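PDB 5Z3K: glucosidase from Croceicoccus marinus, which probably hydrolyses O-glycosidic bonds as a family GH39 beta-glucosidase, freeing glucose from the ends of beta-glucosides. Local coordinates for residues N19-L23 / M291-D297; A286-Y290 / D353-A359; S422-I428 / V464-L470; G436-R442 / D455-G461. All blocks are in the same frame, centred on the assembly; numbering follows the deposited sequence.

Interaction 1. Residues N19-L23 / M291-D297; sequences NMRQL and MQDSEVD
The Arg21 guanidinium reaches edge-on into the loop 291-297, its N-H groups pointing at the carbonyls of Gln292 and Val296; this loop leads from helix 277-291 into barrel strand 298-301. Residues 19-21 run extended (Arg21 phi/psi -105/129), then bend through an inverse gamma turn centred on Gln22, with Leu23 at -104/10. The CA atoms of Arg21 and Gln292 are 6.8 Å apart, those of Leu23 and Asp297 7.3 Å. With chi1 to chi3 in m, t, m, Arg21 gives NH1 to Val296 O (2.8 Å) and NH2 to Gln292 O (2.9 Å). Gln292 (t, p) replies by pairing with the backbone of Arg21: Arg21 N to Gln292 OE1 2.7 Å, Gln292 NE2 to Arg21 O 3.1 Å. Leu23 (m, t) packs beneath, CD1 4.2 Å from CG of selenomethionine Met291 and 4.4 Å from Val296 CG1. An ST turn, Val296 N to Ser294 OG 3.0 Å, shapes the carbonyl-lined bend. The contact lies at the N-terminal end of the TIM barrel, where first strand 25-27 and last strand 298-301 meet. Asp297 OD1 is 4.2 Å from Arg21 NH1 but off the guanidinium plane, and its OD2 takes Leu260 N; the arginine is thus bound chiefly by neutral backbone oxygens, not by a salt bridge.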
loop_
_atom_site.group_PDB
_atom_site.type_symbol
_atom_site.label_atom_id
_atom_site.label_comp_id
_atom_site.label_asym_id
_atom_site.label_seq_id
_atom_site.Cartn_x
_atom_site.Cartn_y
_atom_site.Cartn_z
ATOM N N ASN A 19 2.108 -10.691 -16.954
ATOM C CA ASN A 19 0.960 -10.170 -16.213
ATOM C C ASN A 19 1.340 -8.925 -15.426
ATOM O O ASN A 19 2.407 -8.863 -14.807
ATOM C CB ASN A 19 0.406 -11.224 -15.255
ATOM C CG ASN A 19 -0.307 -12.344 -15.968
ATOM O OD1 ASN A 19 -0.813 -12.172 -17.082
ATOM N ND2 ASN A 19 -0.356 -13.505 -15.333
HETATM N N MSE A 20 0.455 -7.930 -15.447
HETATM C CA MSE A 20 0.555 -6.815 -14.524
HETATM C C MSE A 20 0.228 -7.341 -13.130
HETATM O O MSE A 20 -0.645 -8.201 -12.979
HETATM C CB MSE A 20 -0.409 -5.683 -14.905
HETATM C CG MSE A 20 -0.257 -4.447 -14.038
HETATM SE SE MSE A 20 1.354 -3.482 -14.514
HETATM C CE MSE A 20 0.671 -2.588 -16.106
ATOM N N ARG A 21 0.918 -6.846 -12.110
ATOM C CA ARG A 21 0.715 -7.312 -10.743
ATOM C C ARG A 21 -0.064 -6.262 -9.957
ATOM O O ARG A 21 0.307 -5.082 -9.944
ATOM C CB ARG A 21 2.055 -7.621 -10.063
ATOM C CG ARG A 21 2.865 -8.676 -10.807
ATOM C CD ARG A 21 3.965 -9.288 -9.924
ATOM N NE ARG A 21 4.974 -8.295 -9.577
ATOM C CZ ARG A 21 5.274 -7.938 -8.336
ATOM N NH1 ARG A 21 4.636 -8.497 -7.316
ATOM N NH2 ARG A 21 6.218 -7.026 -8.118
ATOM N N GLN A 22 -1.135 -6.690 -9.296
ATOM C CA GLN A 22 -2.058 -5.749 -8.653
ATOM C C GLN A 22 -1.529 -5.378 -7.271
ATOM O O GLN A 22 -1.838 -6.022 -6.260
ATOM C CB GLN A 22 -3.457 -6.346 -8.580
ATOM C CG GLN A 22 -4.277 -6.105 -9.848
ATOM C CD GLN A 22 -3.780 -6.924 -11.033
ATOM O OE1 GLN A 22 -3.769 -8.156 -10.989
ATOM N NE2 GLN A 22 -3.358 -6.240 -12.098
ATOM N N LEU A 23 -0.728 -4.311 -7.221
ATOM C CA LEU A 23 -0.109 -3.865 -5.982
ATOM C C LEU A 23 -0.781 -2.627 -5.387
ATOM O O LEU A 23 -0.246 -2.042 -4.433
ATOM C CB LEU A 23 1.379 -3.584 -6.205
ATOM C CG LEU A 23 2.254 -4.769 -6.643
ATOM C CD1 LEU A 23 3.756 -4.403 -6.559
ATOM C CD2 LEU A 23 1.943 -5.958 -5.789
HETATM N N MSE A 291 8.409 -0.401 -8.007
HETATM C CA MSE A 291 8.211 -1.585 -7.177
HETATM C C MSE A 291 7.435 -2.663 -7.930
HETATM O O MSE A 291 7.333 -3.788 -7.460
HETATM C CB MSE A 291 7.498 -1.227 -5.865
HETATM C CG MSE A 291 6.015 -0.963 -6.021
HETATM SE SE MSE A 291 5.173 -0.772 -4.273
HETATM C CE MSE A 291 5.884 0.961 -3.739
ATOM N N GLN A 292 6.886 -2.327 -9.104
ATOM C CA GLN A 292 6.243 -3.354 -9.919
ATOM C C GLN A 292 7.233 -4.443 -10.314
ATOM O O GLN A 292 6.844 -5.599 -10.516
ATOM C CB GLN A 292 5.603 -2.718 -11.158
ATOM C CG GLN A 292 4.953 -3.698 -12.150
ATOM C CD GLN A 292 3.631 -4.304 -11.680
ATOM O OE1 GLN A 292 3.161 -5.292 -12.252
ATOM N NE2 GLN A 292 3.021 -3.716 -10.648
ATOM N N ASP A 293 8.513 -4.091 -10.413
ATOM C CA ASP A 293 9.608 -5.023 -10.665
ATOM C C ASP A 293 10.429 -5.130 -9.377
ATOM O O ASP A 293 11.435 -4.444 -9.196
ATOM C CB ASP A 293 10.456 -4.533 -11.836
ATOM C CG ASP A 293 9.670 -4.445 -13.120
ATOM O OD1 ASP A 293 8.978 -5.437 -13.435
ATOM O OD2 ASP A 293 9.731 -3.387 -13.797
ATOM N N SER A 294 9.979 -5.977 -8.459
ATOM C CA SER A 294 10.614 -6.019 -7.140
ATOM C C SER A 294 10.160 -7.276 -6.416
ATOM O O SER A 294 9.297 -8.014 -6.893
ATOM C CB SER A 294 10.261 -4.784 -6.310
ATOM O OG SER A 294 8.963 -4.933 -5.750
ATOM N N GLU A 295 10.732 -7.495 -5.233
ATOM C CA GLU A 295 10.303 -8.596 -4.386
ATOM C C GLU A 295 9.033 -8.283 -3.600
ATOM O O GLU A 295 8.565 -9.149 -2.856
ATOM C CB GLU A 295 11.435 -8.990 -3.428
ATOM C CG GLU A 295 12.719 -9.409 -4.163
ATOM C CD GLU A 295 12.524 -10.624 -5.054
ATOM O OE1 GLU A 295 11.660 -11.468 -4.742
ATOM O OE2 GLU A 295 13.259 -10.754 -6.054
ATOM N N VAL A 296 8.456 -7.084 -3.754
ATOM C CA VAL A 296 7.177 -6.787 -3.119
ATOM C C VAL A 296 6.080 -7.613 -3.777
ATOM O O VAL A 296 5.902 -7.586 -5.004
ATOM C CB VAL A 296 6.858 -5.285 -3.206
ATOM C CG1 VAL A 296 5.496 -4.993 -2.580
ATOM C CG2 VAL A 296 7.953 -4.458 -2.539
ATOM N N ASP A 297 5.313 -8.338 -2.960
ATOM C CA ASP A 297 4.208 -9.137 -3.479
ATOM C C ASP A 297 2.852 -8.480 -3.276
ATOM O O ASP A 297 1.932 -8.722 -4.067
ATOM C CB ASP A 297 4.192 -10.517 -2.821
ATOM C CG ASP A 297 5.398 -11.352 -3.209
ATOM O OD1 ASP A 297 5.719 -11.397 -4.412
ATOM O OD2 ASP A 297 6.039 -11.938 -2.314
HETATM O O HOH W 1 4.337 -6.958 -13.916
HETATM O O HOH W 2 6.227 -8.126 -12.359
HETATM O O HOH W 3 3.793 -11.386 -6.460
HETATM O O HOH W 4 1.860 -9.881 -6.785
#

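Interaction 2. Residues A286-Y290 / D353-A359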
loop_
_atom_site.group_PDB
_atom_site.type_symbol
_atom_site.label_atom_id
_atom_site.label_comp_id
_atom_site.label_asym_id
_atom_site.label_seq_id
_atom_site.Cartn_x
_atom_site.Cartn_y
_atom_site.Cartn_z
ATOM N N ALA A 286 6.174 7.223 -9.342
ATOM C CA ALA A 286 7.439 6.567 -9.672
ATOM C C ALA A 286 7.701 5.375 -8.757
ATOM O O ALA A 286 8.214 4.342 -9.204
ATOM C CB ALA A 286 8.604 7.560 -9.593
ATOM N N ALA A 287 7.350 5.487 -7.474
ATOM C CA ALA A 287 7.582 4.376 -6.550
ATOM C C ALA A 287 6.763 3.151 -6.941
ATOM O O ALA A 287 7.262 2.019 -6.922
ATOM C CB ALA A 287 7.252 4.799 -5.111
ATOM N N ALA A 288 5.480 3.360 -7.265
ATOM C CA ALA A 288 4.652 2.264 -7.752
ATOM C C ALA A 288 5.256 1.615 -8.997
ATOM O O ALA A 288 5.285 0.387 -9.110
ATOM C CB ALA A 288 3.241 2.775 -8.047
ATOM N N ILE A 289 5.740 2.423 -9.947
ATOM C CA ILE A 289 6.318 1.855 -11.161
ATOM C C ILE A 289 7.556 1.035 -10.823
ATOM O O ILE A 289 7.720 -0.096 -11.297
ATOM C CB ILE A 289 6.629 2.960 -12.186
ATOM C CG1 ILE A 289 5.304 3.567 -12.670
ATOM C CG2 ILE A 289 7.432 2.385 -13.364
ATOM C CD1 ILE A 289 5.430 4.840 -13.524
ATOM N N TYR A 290 8.443 1.589 -9.994
ATOM C CA TYR A 290 9.677 0.870 -9.693
ATOM C C TYR A 290 9.406 -0.399 -8.893
ATOM O O TYR A 290 10.097 -1.402 -9.091
ATOM C CB TYR A 290 10.666 1.772 -8.941
ATOM C CG TYR A 290 11.277 2.844 -9.820
ATOM C CD1 TYR A 290 11.655 2.567 -11.128
ATOM C CD2 TYR A 290 11.451 4.143 -9.345
ATOM C CE1 TYR A 290 12.197 3.554 -11.943
ATOM C CE2 TYR A 290 11.988 5.143 -10.157
ATOM C CZ TYR A 290 12.367 4.833 -11.450
ATOM O OH TYR A 290 12.900 5.814 -12.253
ATOM N N ASP A 353 13.839 5.589 -17.364
ATOM C CA ASP A 353 15.117 5.417 -16.676
ATOM C C ASP A 353 14.864 5.072 -15.212
ATOM O O ASP A 353 13.714 4.999 -14.755
ATOM C CB ASP A 353 16.009 6.664 -16.866
ATOM C CG ASP A 353 15.454 7.904 -16.185
ATOM O OD1 ASP A 353 14.915 7.791 -15.066
ATOM O OD2 ASP A 353 15.575 9.009 -16.757
ATOM N N ASP A 354 15.949 4.860 -14.461
ATOM C CA ASP A 354 15.852 4.573 -13.035
ATOM C C ASP A 354 16.208 5.780 -12.169
ATOM O O ASP A 354 16.423 5.620 -10.962
ATOM C CB ASP A 354 16.716 3.358 -12.664
ATOM C CG ASP A 354 18.183 3.559 -12.970
ATOM O OD1 ASP A 354 18.561 4.669 -13.401
ATOM O OD2 ASP A 354 18.968 2.600 -12.789
ATOM N N ASN A 355 16.256 6.983 -12.758
ATOM C CA ASN A 355 16.525 8.231 -12.047
ATOM C C ASN A 355 15.290 9.116 -11.923
ATOM O O ASN A 355 15.407 10.340 -11.826
ATOM C CB ASN A 355 17.623 9.039 -12.729
ATOM C CG ASN A 355 18.671 8.177 -13.352
ATOM O OD1 ASN A 355 18.750 8.073 -14.576
ATOM N ND2 ASN A 355 19.488 7.550 -12.522
ATOM N N GLY A 356 14.105 8.522 -11.950
ATOM C CA GLY A 356 12.892 9.255 -11.655
ATOM C C GLY A 356 11.985 9.506 -12.841
ATOM O O GLY A 356 10.865 10.004 -12.641
ATOM N N PHE A 357 12.410 9.193 -14.068
ATOM C CA PHE A 357 11.516 9.272 -15.226
ATOM C C PHE A 357 10.997 7.862 -15.487
ATOM O O PHE A 357 11.532 7.112 -16.305
ATOM C CB PHE A 357 12.188 9.877 -16.456
ATOM C CG PHE A 357 11.209 10.244 -17.540
ATOM C CD1 PHE A 357 10.486 11.426 -17.465
ATOM C CD2 PHE A 357 10.979 9.387 -18.610
ATOM C CE1 PHE A 357 9.559 11.766 -18.444
ATOM C CE2 PHE A 357 10.057 9.721 -19.601
ATOM C CZ PHE A 357 9.342 10.910 -19.517
ATOM N N ALA A 358 9.931 7.506 -14.775
ATOM C CA ALA A 358 9.439 6.133 -14.714
ATOM C C ALA A 358 8.215 5.980 -15.600
ATOM O O ALA A 358 7.354 6.859 -15.630
ATOM C CB ALA A 358 9.083 5.766 -13.276
ATOM N N ALA A 359 8.133 4.860 -16.309
ATOM C CA ALA A 359 7.024 4.635 -17.218
ATOM C C ALA A 359 6.610 3.173 -17.153
ATOM O O ALA A 359 7.433 2.283 -16.916
ATOM C CB ALA A 359 7.395 5.044 -18.654
#
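Two bumps shape the fit. One is Ala358 CB, which points at the helix and drops into the hollow between Ala286, Ile289 and Tyr290. It lies 4.0 Å from Ala286 CA, 3.8 Å from Ile289 CG2 and, as a CH-pi contact, 4.3 Å from the centroid of the Tyr290 ring, over its face. Small residues at 286 and 358 bring helix 286-290 to within 7.8 Å of strand 357-359, axis to axis, at a crossing angle of 57°. Ile289 lies along the strand, with CD1 3.5 Å from Ala358 O and CG2 3.6 Å from Ala359 O. The second bump is the Tyr290 ring, whose hydroxyl enters the cup of the turn 353-356. An Asx turn builds that cup: Asp353 OD1 accepts from Asn355 N at 2.8 Å and also from Phe357 N at 3.0 Å. Gly356, at a positive phi of 109°, closes it. Helix 277-291 belongs to the TIM barrel and strand 357-363 to the beta-sandwich, so the contact joins the two domains. Tyr290 OH donates to Asp353 O (2.8 Å) and accepts from Gly356 N (3.0 Å), so the hydroxyl, both donor and acceptor, is satisfied by the backbone of the turn, beside the apolar packing of Ala286, Ile289 and Ala358.

Interaction 3. Residues S422-I428 / V464-L470; sequences SGYTLEI and VTVQNKL
Ile428, Val464, Val466, Leu426 and Tyr424 form the apolar centre of this antiparallel strand pair at one end of the beta-sandwich sheet. Ile428 CB is 3.7 Å from Val464 CG1, and Ile428 CD1 4.4 Å from Val466 CG2. Tyr424 (chi1 69°, chi2 88°) tilts its ring across to the other strand, with CE1 4.1 Å from Val466 CG1, CD2 4.1 Å from Leu470 CB and a face over Asn468 N; its hydroxyl bonds to Glu476. This face packs onto Ile372, Ile374, Ile478 and Ile480 of the opposing part of the sandwich. The strands run at 170°, axes 4.5 Å apart. Tyr424-Asn468, Leu426-Val466 and Ile428-Val464 are hydrogen-bonded pairs: Tyr424 N to Asn468 O 3.0 Å and Asn468 N to Tyr424 O 3.1 Å, Leu426 N to Val466 O 2.7 Å and Val466 N to Leu426 O 2.9 Å, Ile428 N to Val464 O 2.8 Å and Val464 N to Ile428 O 2.9 Å. Leu470 N adds a bond to Ser422 O (2.8 Å). Gly423 sits 3.9 Å, CA to CA, from Lys469; a CB on it would clash with Asn468 O. The reverse face carries the non-hydrogen-bonded pairs Thr425-Gln467 and Glu427-Thr465, where Thr425 OG1 meets Thr465 CG2 at 3.7 Å. At this polar edge one water joins Glu427 OE1 (2.5 Å) to Thr465 OG1 (2.9 Å).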
loop_
_atom_site.group_PDB
_atom_site.type_symbol
_atom_site.label_atom_id
_atom_site.label_comp_id
_atom_site.label_asym_id
_atom_site.label_seq_id
_atom_site.Cartn_x
_atom_site.Cartn_y
_atom_site.Cartn_z
ATOM N N SER A 422 12.055 17.842 -19.917
ATOM C CA SER A 422 10.953 18.787 -19.889
ATOM C C SER A 422 9.740 18.269 -20.644
ATOM O O SER A 422 8.689 18.916 -20.625
ATOM C CB SER A 422 11.402 20.129 -20.473
ATOM O OG SER A 422 11.696 19.999 -21.852
ATOM N N GLY A 423 9.858 17.119 -21.296
ATOM C CA GLY A 423 8.738 16.551 -22.021
ATOM C C GLY A 423 9.122 15.204 -22.589
ATOM O O GLY A 423 10.209 14.680 -22.333
ATOM N N TYR A 424 8.204 14.642 -23.369
ATOM C CA TYR A 424 8.378 13.298 -23.897
ATOM C C TYR A 424 7.703 13.215 -25.255
ATOM O O TYR A 424 6.780 13.973 -25.567
ATOM C CB TYR A 424 7.790 12.233 -22.942
ATOM C CG TYR A 424 6.278 12.287 -22.880
ATOM C CD1 TYR A 424 5.496 11.575 -23.786
ATOM C CD2 TYR A 424 5.627 13.089 -21.941
ATOM C CE1 TYR A 424 4.115 11.653 -23.755
ATOM C CE2 TYR A 424 4.247 13.155 -21.898
ATOM C CZ TYR A 424 3.499 12.439 -22.804
ATOM O OH TYR A 424 2.123 12.517 -22.774
ATOM N N THR A 425 8.160 12.271 -26.060
ATOM C CA THR A 425 7.361 11.799 -27.177
ATOM C C THR A 425 7.258 10.289 -27.042
ATOM O O THR A 425 8.189 9.643 -26.567
ATOM C CB THR A 425 7.941 12.216 -28.540
ATOM O OG1 THR A 425 7.080 11.737 -29.580
ATOM C CG2 THR A 425 9.344 11.648 -28.726
ATOM N N LEU A 426 6.097 9.742 -27.409
ATOM C CA LEU A 426 5.743 8.363 -27.103
ATOM C C LEU A 426 5.134 7.731 -28.344
ATOM O O LEU A 426 4.116 8.214 -28.840
ATOM C CB LEU A 426 4.743 8.309 -25.934
ATOM C CG LEU A 426 3.947 7.010 -25.756
ATOM C CD1 LEU A 426 4.881 5.844 -25.387
ATOM C CD2 LEU A 426 2.843 7.178 -24.695
ATOM N N GLU A 427 5.729 6.649 -28.844
ATOM C CA GLU A 427 5.193 5.965 -30.017
ATOM C C GLU A 427 4.594 4.628 -29.597
ATOM O O GLU A 427 5.303 3.756 -29.077
ATOM C CB GLU A 427 6.267 5.755 -31.085
ATOM C CG GLU A 427 5.753 4.986 -32.299
ATOM C CD GLU A 427 6.549 5.252 -33.568
ATOM O OE1 GLU A 427 7.402 6.167 -33.581
ATOM O OE2 GLU A 427 6.306 4.544 -34.564
ATOM N N ILE A 428 3.297 4.462 -29.832
ATOM C CA ILE A 428 2.595 3.223 -29.536
ATOM C C ILE A 428 2.297 2.532 -30.858
ATOM O O ILE A 428 1.588 3.079 -31.705
ATOM C CB ILE A 428 1.302 3.469 -28.744
ATOM C CG1 ILE A 428 1.565 4.347 -27.516
ATOM C CG2 ILE A 428 0.700 2.152 -28.325
ATOM C CD1 ILE A 428 1.079 5.783 -27.657
ATOM N N VAL A 464 0.101 5.210 -32.963
ATOM C CA VAL A 464 -0.216 6.552 -32.503
ATOM C C VAL A 464 1.032 7.134 -31.856
ATOM O O VAL A 464 1.778 6.432 -31.160
ATOM C CB VAL A 464 -1.417 6.549 -31.530
ATOM C CG1 VAL A 464 -1.249 5.462 -30.499
ATOM C CG2 VAL A 464 -1.566 7.904 -30.855
ATOM N N THR A 465 1.276 8.413 -32.115
ATOM C CA THR A 465 2.351 9.155 -31.486
ATOM C C THR A 465 1.740 10.228 -30.606
ATOM O O THR A 465 0.850 10.961 -31.046
ATOM C CB THR A 465 3.284 9.784 -32.520
ATOM O OG1 THR A 465 3.897 8.749 -33.285
ATOM C CG2 THR A 465 4.374 10.587 -31.834
ATOM N N VAL A 466 2.211 10.301 -29.367
ATOM C CA VAL A 466 1.746 11.266 -28.384
ATOM C C VAL A 466 2.961 12.020 -27.873
ATOM O O VAL A 466 3.966 11.399 -27.518
ATOM C CB VAL A 466 1.021 10.570 -27.214
ATOM C CG1 VAL A 466 0.788 11.551 -26.080
ATOM C CG2 VAL A 466 -0.286 9.941 -27.696
ATOM N N GLN A 467 2.873 13.344 -27.814
ATOM C CA GLN A 467 3.971 14.102 -27.230
ATOM C C GLN A 467 3.407 15.218 -26.372
ATOM O O GLN A 467 2.340 15.763 -26.663
ATOM C CB GLN A 467 4.917 14.684 -28.298
ATOM C CG GLN A 467 4.281 15.753 -29.181
ATOM C CD GLN A 467 5.305 16.499 -30.031
ATOM O OE1 GLN A 467 6.474 16.617 -29.658
ATOM N NE2 GLN A 467 4.869 16.999 -31.184
ATOM N N ASN A 468 4.136 15.554 -25.313
ATOM C CA ASN A 468 3.678 16.587 -24.398
ATOM C C ASN A 468 4.860 17.145 -23.638
ATOM O O ASN A 468 5.881 16.468 -23.457
ATOM C CB ASN A 468 2.635 16.058 -23.405
ATOM C CG ASN A 468 1.257 15.968 -24.012
ATOM O OD1 ASN A 468 0.762 14.872 -24.308
ATOM N ND2 ASN A 468 0.637 17.124 -24.238
ATOM N N LYS A 469 4.714 18.390 -23.191
ATOM C CA LYS A 469 5.598 18.894 -22.155
ATOM C C LYS A 469 5.149 18.312 -20.823
ATOM O O LYS A 469 3.948 18.201 -20.558
ATOM C CB LYS A 469 5.592 20.422 -22.111
ATOM C CG LYS A 469 5.758 21.091 -23.477
ATOM C CD LYS A 469 7.167 20.957 -23.992
ATOM C CE LYS A 469 7.480 22.019 -25.051
ATOM N NZ LYS A 469 7.303 21.501 -26.438
ATOM N N LEU A 470 6.119 17.909 -20.009
ATOM C CA LEU A 470 5.834 17.268 -18.720
ATOM C C LEU A 470 7.036 17.572 -17.831
ATOM O O LEU A 470 7.991 16.797 -17.784
ATOM C CB LEU A 470 5.603 15.769 -18.874
ATOM C CG LEU A 470 5.348 14.997 -17.569
ATOM C CD1 LEU A 470 4.014 15.385 -16.940
ATOM C CD2 LEU A 470 5.434 13.484 -17.784
HETATM O O HOH W 5 6.841 8.575 -33.335
#

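Interaction 4. Residues G436-R442 / D455-G461; sequences GPHRVVR and DSHEGRG
In this antiparallel beta hairpin the strands 438-442 and 455-459 run at 166°, axes 4.7 Å apart. His438-Gly459 and Val440-His457 are hydrogen-bonded pairs (His438 N to Gly459 O 2.8 Å, Val440 N to His457 O 2.9 Å); Arg439-Glu458 and Val441-Ser456 are non-hydrogen-bonded. His438 (chi1 55°, p) folds its ring across the partner strand, one face over Gly459 C and Arg460 N. His457 is also p, and CE1 of its ring lies 3.7 Å from Val440 CG2; a water spans His438 NE2 (3.2 Å) and His457 NE2 (2.9 Å). Farther along, Arg442 (t, t, p) and Asp455 (p) make a two-pronged salt bridge, NE to OD1 3.0 Å and NH2 to OD2 2.8 Å. On the reverse face Arg439, fully extended, brings NH2 to Ser456 OG (3.3 Å). Strand 452-459 is the outermost strand on this side of the sheet. Strand 438-446 is flanked on its other side by 474-482, and Val440 packs on Val464 and Val466 of strand 464-469.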
loop_
_atom_site.group_PDB
_atom_site.type_symbol
_atom_site.label_atom_id
_atom_site.label_comp_id
_atom_site.label_asym_id
_atom_site.label_seq_id
_atom_site.Cartn_x
_atom_site.Cartn_y
_atom_site.Cartn_z
ATOM N N GLY A 436 -8.295 0.578 -37.153
ATOM C CA GLY A 436 -9.540 1.311 -37.191
ATOM C C GLY A 436 -9.549 2.514 -36.266
ATOM O O GLY A 436 -8.511 2.947 -35.758
ATOM N N PRO A 437 -10.734 3.080 -36.038
ATOM C CA PRO A 437 -10.837 4.269 -35.185
ATOM C C PRO A 437 -10.424 3.986 -33.745
ATOM O O PRO A 437 -10.733 2.934 -33.181
ATOM C CB PRO A 437 -12.321 4.642 -35.276
ATOM C CG PRO A 437 -12.803 3.988 -36.533
ATOM C CD PRO A 437 -12.023 2.727 -36.659
ATOM N N HIS A 438 -9.722 4.948 -33.152
ATOM C CA HIS A 438 -9.319 4.863 -31.755
ATOM C C HIS A 438 -9.449 6.232 -31.110
ATOM O O HIS A 438 -9.544 7.254 -31.793
ATOM C CB HIS A 438 -7.884 4.341 -31.606
ATOM C CG HIS A 438 -6.864 5.126 -32.370
ATOM N ND1 HIS A 438 -6.101 4.569 -33.375
ATOM C CD2 HIS A 438 -6.448 6.409 -32.250
ATOM C CE1 HIS A 438 -5.274 5.483 -33.856
ATOM N NE2 HIS A 438 -5.466 6.610 -33.193
ATOM N N ARG A 439 -9.461 6.240 -29.776
ATOM C CA ARG A 439 -9.489 7.467 -28.988
ATOM C C ARG A 439 -8.238 7.551 -28.127
ATOM O O ARG A 439 -7.833 6.557 -27.517
ATOM C CB ARG A 439 -10.738 7.536 -28.091
ATOM C CG ARG A 439 -10.979 8.922 -27.515
ATOM C CD ARG A 439 -12.252 9.031 -26.672
ATOM N NE ARG A 439 -12.387 10.398 -26.160
ATOM C CZ ARG A 439 -13.062 10.740 -25.065
ATOM N NH1 ARG A 439 -13.685 9.814 -24.348
ATOM N NH2 ARG A 439 -13.109 12.014 -24.689
ATOM N N VAL A 440 -7.628 8.735 -28.088
ATOM C CA VAL A 440 -6.478 9.034 -27.238
ATOM C C VAL A 440 -6.911 10.074 -26.213
ATOM O O VAL A 440 -7.291 11.193 -26.581
ATOM C CB VAL A 440 -5.287 9.560 -28.055
ATOM C CG1 VAL A 440 -4.067 9.718 -27.166
ATOM C CG2 VAL A 440 -5.013 8.663 -29.262
ATOM N N VAL A 441 -6.842 9.714 -24.934
ATOM C CA VAL A 441 -7.170 10.621 -23.841
ATOM C C VAL A 441 -5.950 10.761 -22.938
ATOM O O VAL A 441 -5.186 9.808 -22.746
ATOM C CB VAL A 441 -8.391 10.111 -23.044
ATOM C CG1 VAL A 441 -8.715 11.049 -21.913
ATOM C CG2 VAL A 441 -9.594 9.956 -23.957
ATOM N N ARG A 442 -5.768 11.954 -22.371
ATOM C CA ARG A 442 -4.632 12.230 -21.500
ATOM C C ARG A 442 -5.116 12.839 -20.189
ATOM O O ARG A 442 -5.911 13.783 -20.206
ATOM C CB ARG A 442 -3.650 13.172 -22.201
ATOM C CG ARG A 442 -2.662 13.885 -21.294
ATOM C CD ARG A 442 -1.647 14.696 -22.132
ATOM N NE ARG A 442 -2.133 16.019 -22.522
ATOM C CZ ARG A 442 -1.788 17.161 -21.925
ATOM N NH1 ARG A 442 -0.955 17.156 -20.887
ATOM N NH2 ARG A 442 -2.275 18.313 -22.368
ATOM N N ASP A 455 -6.951 16.576 -22.493
ATOM C CA ASP A 455 -7.349 16.661 -23.889
ATOM C C ASP A 455 -7.630 15.259 -24.399
ATOM O O ASP A 455 -7.402 14.261 -23.707
ATOM C CB ASP A 455 -6.285 17.352 -24.755
ATOM C CG ASP A 455 -4.877 16.912 -24.426
ATOM O OD1 ASP A 455 -4.694 15.738 -24.053
ATOM O OD2 ASP A 455 -3.949 17.745 -24.553
ATOM N N SER A 456 -8.121 15.202 -25.631
ATOM C CA SER A 456 -8.477 13.946 -26.267
ATOM C C SER A 456 -8.741 14.207 -27.739
ATOM O O SER A 456 -9.111 15.318 -28.136
ATOM C CB SER A 456 -9.702 13.306 -25.622
ATOM O OG SER A 456 -10.868 14.003 -25.995
ATOM N N HIS A 457 -8.575 13.158 -28.532
ATOM C CA HIS A 457 -8.905 13.199 -29.947
ATOM C C HIS A 457 -9.142 11.775 -30.418
ATOM O O HIS A 457 -8.838 10.802 -29.719
ATOM C CB HIS A 457 -7.804 13.881 -30.768
ATOM C CG HIS A 457 -6.638 12.988 -31.068
ATOM N ND1 HIS A 457 -5.524 12.923 -30.260
ATOM C CD2 HIS A 457 -6.419 12.118 -32.083
ATOM C CE1 HIS A 457 -4.665 12.053 -30.766
ATOM N NE2 HIS A 457 -5.182 11.554 -31.874
ATOM N N GLU A 458 -9.712 11.666 -31.611
ATOM C CA GLU A 458 -9.919 10.385 -32.253
ATOM C C GLU A 458 -9.127 10.343 -33.550
ATOM O O GLU A 458 -8.930 11.365 -34.219
ATOM C CB GLU A 458 -11.406 10.120 -32.517
ATOM C CG GLU A 458 -12.276 10.219 -31.262
ATOM C CD GLU A 458 -13.581 9.442 -31.383
ATOM O OE1 GLU A 458 -13.922 9.014 -32.507
ATOM O OE2 GLU A 458 -14.258 9.254 -30.348
ATOM N N GLY A 459 -8.664 9.152 -33.889
ATOM C CA GLY A 459 -7.857 8.977 -35.075
ATOM C C GLY A 459 -7.977 7.551 -35.553
ATOM O O GLY A 459 -8.762 6.760 -35.027
ATOM N N ARG A 460 -7.183 7.230 -36.572
ATOM C CA ARG A 460 -7.164 5.904 -37.162
ATOM C C ARG A 460 -5.720 5.443 -37.289
ATOM O O ARG A 460 -4.777 6.209 -37.083
ATOM C CB ARG A 460 -7.861 5.886 -38.532
ATOM C CG ARG A 460 -9.356 6.192 -38.502
ATOM C CD ARG A 460 -9.998 6.004 -39.883
ATOM N NE ARG A 460 -10.479 4.639 -40.097
ATOM C CZ ARG A 460 -9.752 3.660 -40.632
ATOM N NH1 ARG A 460 -8.501 3.887 -41.015
ATOM N NH2 ARG A 460 -10.275 2.448 -40.780
ATOM N N GLY A 461 -5.552 4.180 -37.644
ATOM C CA GLY A 461 -4.231 3.605 -37.776
ATOM C C GLY A 461 -3.875 2.750 -36.573
ATOM O O GLY A 461 -4.408 2.914 -35.473
HETATM O O HOH W 6 -6.799 1.943 -34.087
HETATM O O HOH W 7 -4.035 9.416 -33.511
HETATM O O HOH W 8 -12.062 12.671 -28.716
HETATM O O HOH W 9 -4.833 13.590 -26.644
#

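How the interactions relate
From the N terminus, residues 19-23 lead into the first barrel strand, and interaction 1 joins them to 291-297 just before the last, spanning almost the whole TIM barrel. Interaction 2 starts at 286-290, inside that span, and ends beyond it at 353-359, so the two cross; their segments adjoin at residues 290 and 291, and interaction 2 carries the connection from barrel to sandwich. Both later contacts come after interactions 1 and 2 in the chain; the hairpin of interaction 4 falls within the span 422-470 of interaction 3, and Val440 meets Val464 and Val466 where they touch. Interaction 2 reaches interaction 3 through Phe357 CZ, 4.0 Å from Tyr424 CB.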